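Local coordinates for protein probable mRNA-capping enzyme (Acanthamoeba polyphaga mimivirus, PDB 3BGY) that caps viral mRNA in several enzymatic steps, its N-terminal domain, described here, being a metal-dependent tunnel triphosphatase that removes the terminal phosphate of the RNA 5'-triphosphate end, at residues A[20-24]-A[221-225]; A[39-43]-A[228-232]; A[57-61]-A[179-183]; A[184-190]-A[211-217]. Numbering follows the deposited sequence.

Contact 1: A[20-24]-A[221-225]; sequences YNEIV and INTLE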
loop_
_atom_site.group_PDB
_atom_site.type_symbol
_atom_site.label_atom_id
_atom_site.label_comp_id
_atom_site.label_asym_id
_atom_site.label_seq_id
_atom_site.Cartn_x
_atom_site.Cartn_y
_atom_site.Cartn_z
ATOM N N TYR A 20 -14.425 10.201 15.721
ATOM C CA TYR A 20 -15.366 9.058 15.649
ATOM C C TYR A 20 -16.425 9.303 14.556
ATOM O O TYR A 20 -16.635 8.474 13.672
ATOM C CB TYR A 20 -16.048 8.873 17.018
ATOM C CG TYR A 20 -16.981 7.675 17.160
ATOM C CD1 TYR A 20 -18.309 7.717 16.662
ATOM C CD2 TYR A 20 -16.579 6.543 17.894
ATOM C CE1 TYR A 20 -19.221 6.649 16.910
ATOM C CE2 TYR A 20 -17.462 5.496 18.151
ATOM C CZ TYR A 20 -18.793 5.565 17.648
ATOM O OH TYR A 20 -19.657 4.549 17.899
ATOM N N ASN A 21 -17.109 10.445 14.616
ATOM C CA ASN A 21 -18.155 10.742 13.624
ATOM C C ASN A 21 -17.660 10.869 12.176
ATOM O O ASN A 21 -18.315 10.401 11.237
ATOM C CB ASN A 21 -18.932 11.995 14.068
ATOM C CG ASN A 21 -19.748 11.731 15.322
ATOM O OD1 ASN A 21 -20.092 10.581 15.607
ATOM N ND2 ASN A 21 -20.097 12.791 16.061
ATOM N N GLU A 22 -16.467 11.426 12.017
ATOM C CA GLU A 22 -15.882 11.580 10.689
ATOM C C GLU A 22 -15.454 10.218 10.128
ATOM O O GLU A 22 -15.667 9.962 8.958
ATOM C CB GLU A 22 -14.696 12.541 10.736
ATOM C CG GLU A 22 -15.128 13.996 10.841
ATOM C CD GLU A 22 -13.981 14.999 10.700
ATOM O OE1 GLU A 22 -12.866 14.606 10.271
ATOM O OE2 GLU A 22 -14.217 16.201 11.000
ATOM N N ILE A 23 -14.920 9.350 10.992
ATOM C CA ILE A 23 -14.482 7.996 10.587
ATOM C C ILE A 23 -15.703 7.145 10.228
ATOM O O ILE A 23 -15.649 6.352 9.292
ATOM C CB ILE A 23 -13.600 7.344 11.675
ATOM C CG1 ILE A 23 -12.299 8.122 11.743
ATOM C CG2 ILE A 23 -13.228 5.868 11.331
ATOM C CD1 ILE A 23 -11.490 7.921 13.005
ATOM N N VAL A 24 -16.803 7.290 10.970
ATOM C CA VAL A 24 -18.048 6.551 10.623
ATOM C C VAL A 24 -18.502 6.913 9.194
ATOM O O VAL A 24 -18.848 6.031 8.412
ATOM C CB VAL A 24 -19.155 6.808 11.719
ATOM C CG1 VAL A 24 -20.553 6.341 11.265
ATOM C CG2 VAL A 24 -18.759 6.092 12.966
ATOM N N ILE A 221 -17.126 0.981 13.684
ATOM C CA ILE A 221 -15.977 1.719 14.211
ATOM C C ILE A 221 -15.489 1.226 15.580
ATOM O O ILE A 221 -14.307 1.353 15.918
ATOM C CB ILE A 221 -16.278 3.210 14.256
ATOM C CG1 ILE A 221 -14.986 4.006 14.495
ATOM C CG2 ILE A 221 -17.339 3.497 15.287
ATOM C CD1 ILE A 221 -15.170 5.487 14.454
ATOM N N ASN A 222 -16.416 0.678 16.375
ATOM C CA ASN A 222 -16.045 0.180 17.689
ATOM C C ASN A 222 -15.175 -1.071 17.559
ATOM O O ASN A 222 -14.264 -1.278 18.347
ATOM C CB ASN A 222 -17.289 -0.033 18.551
ATOM C CG ASN A 222 -17.960 1.282 18.875
ATOM O OD1 ASN A 222 -17.435 2.059 19.681
ATOM N ND2 ASN A 222 -19.030 1.600 18.165
ATOM N N THR A 223 -15.466 -1.880 16.536
ATOM C CA THR A 223 -14.626 -3.058 16.228
ATOM C C THR A 223 -13.232 -2.572 15.739
ATOM O O THR A 223 -12.183 -3.125 16.149
ATOM C CB THR A 223 -15.317 -3.906 15.152
ATOM O OG1 THR A 223 -16.622 -4.220 15.616
ATOM C CG2 THR A 223 -14.578 -5.204 14.868
ATOM N N LEU A 224 -13.217 -1.518 14.917
ATOM C CA LEU A 224 -11.958 -0.950 14.412
ATOM C C LEU A 224 -11.116 -0.425 15.566
ATOM O O LEU A 224 -9.922 -0.725 15.637
ATOM C CB LEU A 224 -12.228 0.181 13.424
ATOM C CG LEU A 224 -11.028 0.981 12.886
ATOM C CD1 LEU A 224 -10.172 0.094 11.990
ATOM C CD2 LEU A 224 -11.496 2.194 12.138
ATOM N N GLU A 225 -11.765 0.260 16.517
ATOM C CA GLU A 225 -11.042 0.836 17.660
ATOM C C GLU A 225 -10.435 -0.279 18.498
ATOM O O GLU A 225 -9.274 -0.179 18.894
ATOM C CB GLU A 225 -11.980 1.718 18.506
ATOM C CG GLU A 225 -11.274 2.676 19.434
ATOM C CD GLU A 225 -12.202 3.767 19.979
ATOM O OE1 GLU A 225 -13.426 3.548 20.079
ATOM O OE2 GLU A 225 -11.699 4.864 20.280
#
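Two helical turns meet at a steep angle here: the axes of 20-24 and 221-225 come within 11.1 Å and their N-to-C directions differ by 112°. At such a crossing only a short length of each helix can touch, and the closest CA pair is V24 and I221, 6.4 Å apart. The first turn of the second helix therefore does most of the work. The CA-to-CB bond of I221 points toward the other helix, with CD1 3.4 Å from the backbone O of Y20 and 3.7 Å from CB of I23, while its CG2 lies 3.8 Å from CG2 of V24. I221 CG2 also sits over one face of the Y20 ring, 3.8 Å from the centroid, in a CH-pi contact. At the ring's far end N222 ND2 donates to Y20 OH (3.0 Å), although this amide also bonds to D220. Deeper in, I23 CG2 approaches L224 CD2 at 4.1 Å, and both residues rest on F38 of strand 36-42. This is helix-helix packing outside a beta barrel: one isoleucine of the C-terminal helix buried against the N-terminal helix, edged by one polar bond at the surface.

Contact 2: A[39-43]-A[228-232]; sequences EVSFK and LLNVF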
loop_
_atom_site.group_PDB
_atom_site.type_symbol
_atom_site.label_atom_id
_atom_site.label_comp_id
_atom_site.label_asym_id
_atom_site.label_seq_id
_atom_site.Cartn_x
_atom_site.Cartn_y
_atom_site.Cartn_z
ATOM N N GLU A 39 -7.624 2.396 5.109
ATOM C CA GLU A 39 -6.375 1.989 5.726
ATOM C C GLU A 39 -6.032 2.815 6.955
ATOM O O GLU A 39 -6.259 4.029 6.947
ATOM C CB GLU A 39 -5.293 2.214 4.636
ATOM C CG GLU A 39 -3.830 2.221 5.017
ATOM C CD GLU A 39 -2.917 2.514 3.824
ATOM O OE1 GLU A 39 -2.895 1.709 2.870
ATOM O OE2 GLU A 39 -2.209 3.542 3.854
ATOM N N VAL A 40 -5.540 2.151 7.997
ATOM C CA VAL A 40 -5.049 2.887 9.175
ATOM C C VAL A 40 -3.538 2.672 9.126
ATOM O O VAL A 40 -3.071 1.549 9.219
ATOM C CB VAL A 40 -5.623 2.391 10.495
ATOM C CG1 VAL A 40 -5.112 3.291 11.644
ATOM C CG2 VAL A 40 -7.142 2.458 10.463
ATOM N N SER A 41 -2.789 3.766 8.988
ATOM C CA SER A 41 -1.331 3.707 8.886
ATOM C C SER A 41 -0.701 4.061 10.234
ATOM O O SER A 41 -1.007 5.109 10.807
ATOM C CB SER A 41 -0.847 4.673 7.780
ATOM O OG SER A 41 0.572 4.779 7.759
ATOM N N PHE A 42 0.133 3.157 10.752
ATOM C CA PHE A 42 0.809 3.361 12.036
ATOM C C PHE A 42 2.141 4.020 11.788
ATOM O O PHE A 42 2.901 3.568 10.946
ATOM C CB PHE A 42 0.991 2.044 12.785
ATOM C CG PHE A 42 -0.281 1.454 13.286
ATOM C CD1 PHE A 42 -1.167 0.807 12.410
ATOM C CD2 PHE A 42 -0.634 1.576 14.650
ATOM C CE1 PHE A 42 -2.414 0.283 12.886
ATOM C CE2 PHE A 42 -1.893 1.046 15.125
ATOM C CZ PHE A 42 -2.761 0.410 14.230
ATOM N N LYS A 43 2.396 5.130 12.482
ATOM C CA LYS A 43 3.650 5.858 12.281
ATOM C C LYS A 43 4.747 5.446 13.258
ATOM O O LYS A 43 4.502 4.713 14.198
ATOM C CB LYS A 43 3.398 7.377 12.356
ATOM C CG LYS A 43 2.258 7.892 11.447
ATOM C CD LYS A 43 2.473 7.520 9.977
ATOM C CE LYS A 43 1.332 7.946 9.092
ATOM N NZ LYS A 43 1.465 7.423 7.704
ATOM N N LEU A 228 -7.428 -1.596 16.657
ATOM C CA LEU A 228 -6.292 -0.674 16.698
ATOM C C LEU A 228 -5.629 -0.712 18.076
ATOM O O LEU A 228 -4.414 -0.601 18.170
ATOM C CB LEU A 228 -6.708 0.751 16.346
ATOM C CG LEU A 228 -7.254 0.960 14.936
ATOM C CD1 LEU A 228 -7.601 2.402 14.727
ATOM C CD2 LEU A 228 -6.257 0.488 13.914
ATOM N N LEU A 229 -6.441 -0.877 19.130
ATOM C CA LEU A 229 -5.909 -0.983 20.496
ATOM C C LEU A 229 -5.028 -2.228 20.633
ATOM O O LEU A 229 -3.977 -2.164 21.261
ATOM C CB LEU A 229 -7.036 -1.012 21.531
ATOM C CG LEU A 229 -7.588 0.364 21.905
ATOM C CD1 LEU A 229 -8.787 0.206 22.822
ATOM C CD2 LEU A 229 -6.488 1.220 22.559
ATOM N N ASN A 230 -5.432 -3.335 20.000
ATOM C CA ASN A 230 -4.651 -4.580 20.036
ATOM C C ASN A 230 -3.269 -4.379 19.401
ATOM O O ASN A 230 -2.256 -4.814 19.964
ATOM C CB ASN A 230 -5.386 -5.715 19.312
ATOM C CG ASN A 230 -6.554 -6.284 20.110
ATOM O OD1 ASN A 230 -6.701 -6.039 21.310
ATOM N ND2 ASN A 230 -7.391 -7.066 19.434
ATOM N N VAL A 231 -3.227 -3.659 18.274
ATOM C CA VAL A 231 -1.950 -3.375 17.587
ATOM C C VAL A 231 -1.073 -2.439 18.442
ATOM O O VAL A 231 0.142 -2.674 18.588
ATOM C CB VAL A 231 -2.172 -2.751 16.184
ATOM C CG1 VAL A 231 -0.844 -2.501 15.489
ATOM C CG2 VAL A 231 -3.058 -3.656 15.346
ATOM N N PHE A 232 -1.690 -1.408 19.037
ATOM C CA PHE A 232 -0.954 -0.498 19.929
ATOM C C PHE A 232 -0.371 -1.213 21.143
ATOM O O PHE A 232 0.702 -0.856 21.601
ATOM C CB PHE A 232 -1.818 0.683 20.392
ATOM C CG PHE A 232 -1.854 1.816 19.406
ATOM C CD1 PHE A 232 -0.666 2.523 19.081
ATOM C CD2 PHE A 232 -3.052 2.173 18.778
ATOM C CE1 PHE A 232 -0.685 3.578 18.142
ATOM C CE2 PHE A 232 -3.089 3.228 17.836
ATOM C CZ PHE A 232 -1.901 3.927 17.519
#
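This is an apolar helix-on-sheet contact, buried between barrel strand 36-42 and helix 221-235, which covers part of the outer face of the wall. The axes of the local segments lie 11.3 Å apart and only 19° from parallel, leaving room for one layer of interlocking side chains. V40 and F42, on the same face of the strand, supply one half of that layer. V40 CG1 meets L228 CD2 at 3.8 Å. F42 reaches further: its CZ touches L228 CD2 at 3.5 Å, and V231 CG1 lies over its ring face, 3.9 Å from the centroid. The edge of F42 points to the face of F232, with centroids 5.1 Å apart and planes at 59°, and F232 in turn meets the ring of W140. E39 and S41 face the other way, E39 bringing its carboxylate close to that of E214, a like charge, on the inner face. A strand with an apolar outer face under a helix and polar residues on the inner one is consistent with the tunnel triphosphatase barrel.

Contact 3: A[57-61]-A[179-183]; sequences YINIT and SFTIN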
loop_
_atom_site.group_PDB
_atom_site.type_symbol
_atom_site.label_atom_id
_atom_site.label_comp_id
_atom_site.label_asym_id
_atom_site.label_seq_id
_atom_site.Cartn_x
_atom_site.Cartn_y
_atom_site.Cartn_z
ATOM N N TYR A 57 2.769 -11.665 14.817
ATOM C CA TYR A 57 1.734 -12.154 13.906
ATOM C C TYR A 57 2.038 -13.490 13.253
ATOM O O TYR A 57 1.131 -14.293 13.059
ATOM C CB TYR A 57 1.358 -11.077 12.907
ATOM C CG TYR A 57 0.471 -10.025 13.515
ATOM C CD1 TYR A 57 -0.869 -10.310 13.840
ATOM C CD2 TYR A 57 0.971 -8.765 13.805
ATOM C CE1 TYR A 57 -1.697 -9.331 14.460
ATOM C CE2 TYR A 57 0.168 -7.787 14.412
ATOM C CZ TYR A 57 -1.157 -8.079 14.736
ATOM O OH TYR A 57 -1.898 -7.107 15.339
ATOM N N ILE A 58 3.315 -13.800 13.049
ATOM C CA ILE A 58 3.663 -15.113 12.481
ATOM C C ILE A 58 3.276 -16.232 13.475
ATOM O O ILE A 58 2.636 -17.217 13.078
ATOM C CB ILE A 58 5.163 -15.200 12.095
ATOM C CG1 ILE A 58 5.377 -14.411 10.804
ATOM C CG2 ILE A 58 5.603 -16.671 11.838
ATOM C CD1 ILE A 58 6.808 -14.141 10.453
ATOM N N ASN A 59 3.595 -16.070 14.761
ATOM C CA ASN A 59 3.244 -17.124 15.721
ATOM C C ASN A 59 1.762 -17.307 16.047
ATOM O O ASN A 59 1.344 -18.422 16.364
ATOM C CB ASN A 59 4.126 -17.133 16.987
ATOM C CG ASN A 59 4.204 -15.794 17.687
ATOM O OD1 ASN A 59 5.294 -15.266 17.877
ATOM N ND2 ASN A 59 3.068 -15.268 18.123
ATOM N N ILE A 60 0.966 -16.240 15.936
ATOM C CA ILE A 60 -0.470 -16.382 16.206
ATOM C C ILE A 60 -1.358 -16.620 14.971
ATOM O O ILE A 60 -2.502 -17.040 15.114
ATOM C CB ILE A 60 -1.065 -15.191 17.029
ATOM C CG1 ILE A 60 -1.014 -13.878 16.230
ATOM C CG2 ILE A 60 -0.345 -15.063 18.383
ATOM C CD1 ILE A 60 -1.903 -12.785 16.766
ATOM N N THR A 61 -0.834 -16.337 13.773
ATOM C CA THR A 61 -1.620 -16.465 12.546
ATOM C C THR A 61 -1.442 -17.798 11.843
ATOM O O THR A 61 -0.313 -18.191 11.540
ATOM C CB THR A 61 -1.328 -15.291 11.565
ATOM O OG1 THR A 61 -1.465 -14.060 12.285
ATOM C CG2 THR A 61 -2.303 -15.250 10.387
ATOM N N SER A 179 1.654 -10.146 5.066
ATOM C CA SER A 179 0.233 -9.816 5.221
ATOM C C SER A 179 -0.443 -10.866 6.063
ATOM O O SER A 179 -0.318 -12.070 5.813
ATOM C CB SER A 179 -0.466 -9.711 3.859
ATOM O OG SER A 179 0.095 -8.660 3.080
ATOM N N PHE A 180 -1.135 -10.413 7.105
ATOM C CA PHE A 180 -1.800 -11.342 8.000
ATOM C C PHE A 180 -3.293 -11.102 7.971
ATOM O O PHE A 180 -3.760 -10.050 8.382
ATOM C CB PHE A 180 -1.255 -11.155 9.421
ATOM C CG PHE A 180 0.233 -11.300 9.500
ATOM C CD1 PHE A 180 0.817 -12.565 9.635
ATOM C CD2 PHE A 180 1.071 -10.166 9.417
ATOM C CE1 PHE A 180 2.210 -12.727 9.686
ATOM C CE2 PHE A 180 2.482 -10.313 9.473
ATOM C CZ PHE A 180 3.060 -11.606 9.611
ATOM N N THR A 181 -4.056 -12.071 7.468
ATOM C CA THR A 181 -5.505 -11.918 7.403
ATOM C C THR A 181 -6.044 -12.326 8.773
ATOM O O THR A 181 -6.166 -13.500 9.077
ATOM C CB THR A 181 -6.097 -12.756 6.223
ATOM O OG1 THR A 181 -5.577 -12.247 4.988
ATOM C CG2 THR A 181 -7.629 -12.600 6.183
ATOM N N ILE A 182 -6.287 -11.333 9.619
ATOM C CA ILE A 182 -6.720 -11.614 10.985
ATOM C C ILE A 182 -8.150 -12.125 11.165
ATOM O O ILE A 182 -8.439 -12.838 12.126
ATOM C CB ILE A 182 -6.351 -10.448 11.938
ATOM C CG1 ILE A 182 -6.915 -9.130 11.425
ATOM C CG2 ILE A 182 -4.798 -10.340 12.076
ATOM C CD1 ILE A 182 -6.803 -7.978 12.447
ATOM N N ASN A 183 -9.022 -11.749 10.240
ATOM C CA ASN A 183 -10.419 -12.187 10.189
ATOM C C ASN A 183 -10.908 -11.881 8.789
ATOM O O ASN A 183 -10.159 -11.333 7.973
ATOM C CB ASN A 183 -11.312 -11.542 11.290
ATOM C CG ASN A 183 -11.246 -10.014 11.311
ATOM O OD1 ASN A 183 -11.444 -9.353 10.287
ATOM N ND2 ASN A 183 -11.012 -9.450 12.489
#
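Along 179-183 the first residues face the helix and the other side of the sheet in turn. S179 turns its side chain from helix 47-60, and its OG is hydrogen-bonded to D189 on the neighbouring strand. F180, next along, points at the helix and dominates the contact. CB of Y57 stands almost on its ring normal, 3.4 Å from the F180 centroid and only 3° off, a close CH-pi approach; the two rings themselves lie obliquely, their centroids 5.5 Å apart. Around the F180 ring, CE1 is 3.8 Å from I58 CG1 and CD1 is 3.8 Å from T61 OG1. That hydroxyl is not idle: T61 OG1 donates to Y57 O at 2.7 Å, and T61 N bonds to the same oxygen at 2.9 Å, so the last turn is tied together where the chain leaves the helix. The CA-to-CB bond of T181 turns away again, and its side chain brushes that of R187. At I182 the backbone takes up helical angles, yet its side chain returns to the helix, CG2 lying 4.0 Å from Y57 CE1. N183 then opens an Asx turn, its OD1 accepting from N185 N as the chain bends toward strand 186-196. The whole is a helix end docked on the outer, apolar face of an antiparallel barrel, with one phenylalanine as the anchor.

Contact 4: A[184-190]-A[211-217]; sequences KNSRIDI and LELELIN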
loop_
_atom_site.group_PDB
_atom_site.type_symbol
_atom_site.label_atom_id
_atom_site.label_comp_id
_atom_site.label_asym_id
_atom_site.label_seq_id
_atom_site.Cartn_x
_atom_site.Cartn_y
_atom_site.Cartn_z
ATOM N N LYS A 184 -12.178 -12.175 8.515
ATOM C CA LYS A 184 -12.758 -11.951 7.190
ATOM C C LYS A 184 -12.790 -10.514 6.698
ATOM O O LYS A 184 -12.772 -10.275 5.502
ATOM C CB LYS A 184 -14.180 -12.535 7.126
ATOM C CG LYS A 184 -15.056 -12.166 8.314
ATOM C CD LYS A 184 -16.434 -12.818 8.252
ATOM C CE LYS A 184 -17.215 -12.527 9.537
ATOM N NZ LYS A 184 -18.550 -13.194 9.583
ATOM N N ASN A 185 -12.677 -9.569 7.633
ATOM C CA ASN A 185 -12.795 -8.150 7.300
ATOM C C ASN A 185 -11.580 -7.254 7.396
ATOM O O ASN A 185 -11.625 -6.109 6.945
ATOM C CB ASN A 185 -13.908 -7.558 8.157
ATOM C CG ASN A 185 -15.192 -8.363 8.072
ATOM O OD1 ASN A 185 -15.640 -8.695 6.983
ATOM N ND2 ASN A 185 -15.771 -8.695 9.220
ATOM N N SER A 186 -10.482 -7.778 7.917
ATOM C CA SER A 186 -9.296 -6.953 8.065
ATOM C C SER A 186 -8.010 -7.736 7.908
ATOM O O SER A 186 -7.958 -8.932 8.190
ATOM C CB SER A 186 -9.305 -6.223 9.408
ATOM O OG SER A 186 -9.389 -7.154 10.453
ATOM N N ARG A 187 -6.966 -7.012 7.528
ATOM C CA ARG A 187 -5.645 -7.593 7.284
ATOM C C ARG A 187 -4.566 -6.650 7.792
ATOM O O ARG A 187 -4.716 -5.434 7.685
ATOM C CB ARG A 187 -5.527 -7.785 5.772
ATOM C CG ARG A 187 -4.354 -8.600 5.292
ATOM C CD ARG A 187 -4.365 -8.694 3.758
ATOM N NE ARG A 187 -3.841 -7.443 3.199
ATOM C CZ ARG A 187 -4.543 -6.548 2.506
ATOM N NH1 ARG A 187 -5.826 -6.759 2.235
ATOM N NH2 ARG A 187 -3.985 -5.385 2.196
ATOM N N ILE A 188 -3.532 -7.217 8.414
ATOM C CA ILE A 188 -2.396 -6.431 8.902
ATOM C C ILE A 188 -1.285 -6.578 7.854
ATOM O O ILE A 188 -0.942 -7.697 7.514
ATOM C CB ILE A 188 -1.876 -6.975 10.265
ATOM C CG1 ILE A 188 -2.873 -6.651 11.399
ATOM C CG2 ILE A 188 -0.469 -6.368 10.614
ATOM C CD1 ILE A 188 -2.857 -5.189 11.895
ATOM N N ASP A 189 -0.782 -5.460 7.323
ATOM C CA ASP A 189 0.329 -5.486 6.354
ATOM C C ASP A 189 1.524 -4.833 7.015
ATOM O O ASP A 189 1.404 -3.733 7.543
ATOM C CB ASP A 189 0.029 -4.669 5.101
ATOM C CG ASP A 189 -1.043 -5.284 4.226
ATOM O OD1 ASP A 189 -1.328 -6.498 4.362
ATOM O OD2 ASP A 189 -1.569 -4.533 3.379
ATOM N N ILE A 190 2.659 -5.516 7.025
ATOM C CA ILE A 190 3.884 -4.946 7.600
ATOM C C ILE A 190 4.912 -5.082 6.501
ATOM O O ILE A 190 5.173 -6.191 6.012
ATOM C CB ILE A 190 4.294 -5.614 8.961
ATOM C CG1 ILE A 190 5.562 -4.989 9.537
ATOM C CG2 ILE A 190 4.536 -7.074 8.820
ATOM C CD1 ILE A 190 5.408 -3.702 10.228
ATOM N N LEU A 211 3.524 -0.055 8.611
ATOM C CA LEU A 211 2.539 -0.953 9.233
ATOM C C LEU A 211 1.158 -0.388 8.995
ATOM O O LEU A 211 0.895 0.798 9.261
ATOM C CB LEU A 211 2.746 -1.054 10.751
ATOM C CG LEU A 211 1.693 -1.803 11.593
ATOM C CD1 LEU A 211 1.648 -3.290 11.246
ATOM C CD2 LEU A 211 2.000 -1.639 13.084
ATOM N N GLU A 212 0.270 -1.219 8.458
ATOM C CA GLU A 212 -1.092 -0.746 8.235
ATOM C C GLU A 212 -2.114 -1.798 8.549
ATOM O O GLU A 212 -1.817 -2.975 8.512
ATOM C CB GLU A 212 -1.353 -0.415 6.755
ATOM C CG GLU A 212 -0.524 0.668 6.119
ATOM C CD GLU A 212 0.668 0.119 5.370
ATOM O OE1 GLU A 212 0.589 -1.003 4.818
ATOM O OE2 GLU A 212 1.686 0.821 5.327
ATOM N N LEU A 213 -3.305 -1.353 8.949
ATOM C CA LEU A 213 -4.440 -2.255 9.150
ATOM C C LEU A 213 -5.387 -1.854 8.014
ATOM O O LEU A 213 -5.940 -0.748 8.021
ATOM C CB LEU A 213 -5.127 -2.054 10.518
ATOM C CG LEU A 213 -6.452 -2.840 10.668
ATOM C CD1 LEU A 213 -6.174 -4.332 10.783
ATOM C CD2 LEU A 213 -7.243 -2.350 11.853
ATOM N N GLU A 214 -5.538 -2.731 7.014
ATOM C CA GLU A 214 -6.408 -2.445 5.868
ATOM C C GLU A 214 -7.693 -3.269 5.934
ATOM O O GLU A 214 -7.653 -4.458 6.250
ATOM C CB GLU A 214 -5.690 -2.743 4.536
ATOM C CG GLU A 214 -4.249 -2.257 4.463
ATOM C CD GLU A 214 -3.852 -1.703 3.110
ATOM O OE1 GLU A 214 -4.421 -2.116 2.073
ATOM O OE2 GLU A 214 -2.942 -0.849 3.088
ATOM N N LEU A 215 -8.823 -2.640 5.608
ATOM C CA LEU A 215 -10.122 -3.322 5.616
ATOM C C LEU A 215 -10.322 -4.099 4.305
ATOM O O LEU A 215 -9.816 -3.703 3.237
ATOM C CB LEU A 215 -11.285 -2.340 5.797
ATOM C CG LEU A 215 -11.260 -1.650 7.162
ATOM C CD1 LEU A 215 -12.509 -0.828 7.258
ATOM C CD2 LEU A 215 -11.195 -2.623 8.320
ATOM N N ILE A 216 -11.020 -5.223 4.439
ATOM C CA ILE A 216 -11.411 -6.094 3.317
ATOM C C ILE A 216 -12.922 -5.819 3.124
ATOM O O ILE A 216 -13.428 -5.793 1.993
ATOM C CB ILE A 216 -11.145 -7.596 3.646
ATOM C CG1 ILE A 216 -9.648 -7.853 3.792
ATOM C CG2 ILE A 216 -11.750 -8.541 2.557
ATOM C CD1 ILE A 216 -9.306 -9.215 4.404
ATOM N N ASN A 217 -13.637 -5.628 4.238
ATOM C CA ASN A 217 -15.078 -5.294 4.223
ATOM C C ASN A 217 -15.267 -4.266 5.324
ATOM O O ASN A 217 -14.403 -4.140 6.203
ATOM C CB ASN A 217 -15.962 -6.492 4.565
ATOM C CG ASN A 217 -15.838 -7.620 3.584
ATOM O OD1 ASN A 217 -16.100 -7.450 2.391
ATOM N ND2 ASN A 217 -15.407 -8.776 4.067
HETATM O O HOH W 1 -8.239 -4.963 1.333
HETATM O O HOH W 2 -3.321 -3.181 -0.174
HETATM O O HOH W 3 -0.827 -2.093 2.530
#
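A beta hairpin, strand 186-196 paired antiparallel with strand 208-215, forms part of the barrel wall, and its open end is the region described here. The hydrogen-bonded pairs are R187 with E214 and D189 with E212; R187 N to E214 O and D189 N to E212 O each measure 2.9 Å. Beyond the strands I216 N reaches N185 O at 2.7 Å, and N217 ND2 donates to N185 OD1 at 2.9 Å. One face is mainly apolar, I188 CD1 touching L213 CD1 at 3.6 Å beneath helix 221-235. The other carries R187, D189, E212 and E214; the spacing of the two glutamates is consistent with the metal-binding ExE motifs of related tunnel triphosphatases. R187 NH2 makes a salt bridge with D189 OD2 (2.8 Å) and a longer, weak one with E214 OE1 (3.3 Å), offsetting the crowded acids, since D189 OD2 lies just 3.9 Å from E214 OE2. Water 3 sits between these two oxygens, and water 1 links R187 NH1 to L215 O.

How the contacts relate
The four contacts illustrate how a barrel wall separates two chemistries. Contacts 1, 2 and 3 all lie on its outer side and depend on apolar and aromatic packing; contact 2 is wholly buried, whereas 1 and 3 grade into the surface. Contacts 1 and 2 share helix 221-235 and meet where L224 packs on V40, and V231 of contact 2 touches the Y57 hydroxyl of contact 3. Contact 4 is the wall itself, held by backbone hydrogen bonds, and its strands continue sideways into those of contacts 2 and 3. Its polar face carries the salt-bridge network; there E39 of contact 2 brings another acid close to E214, and S179 of contact 3 is hydrogen-bonded to D189.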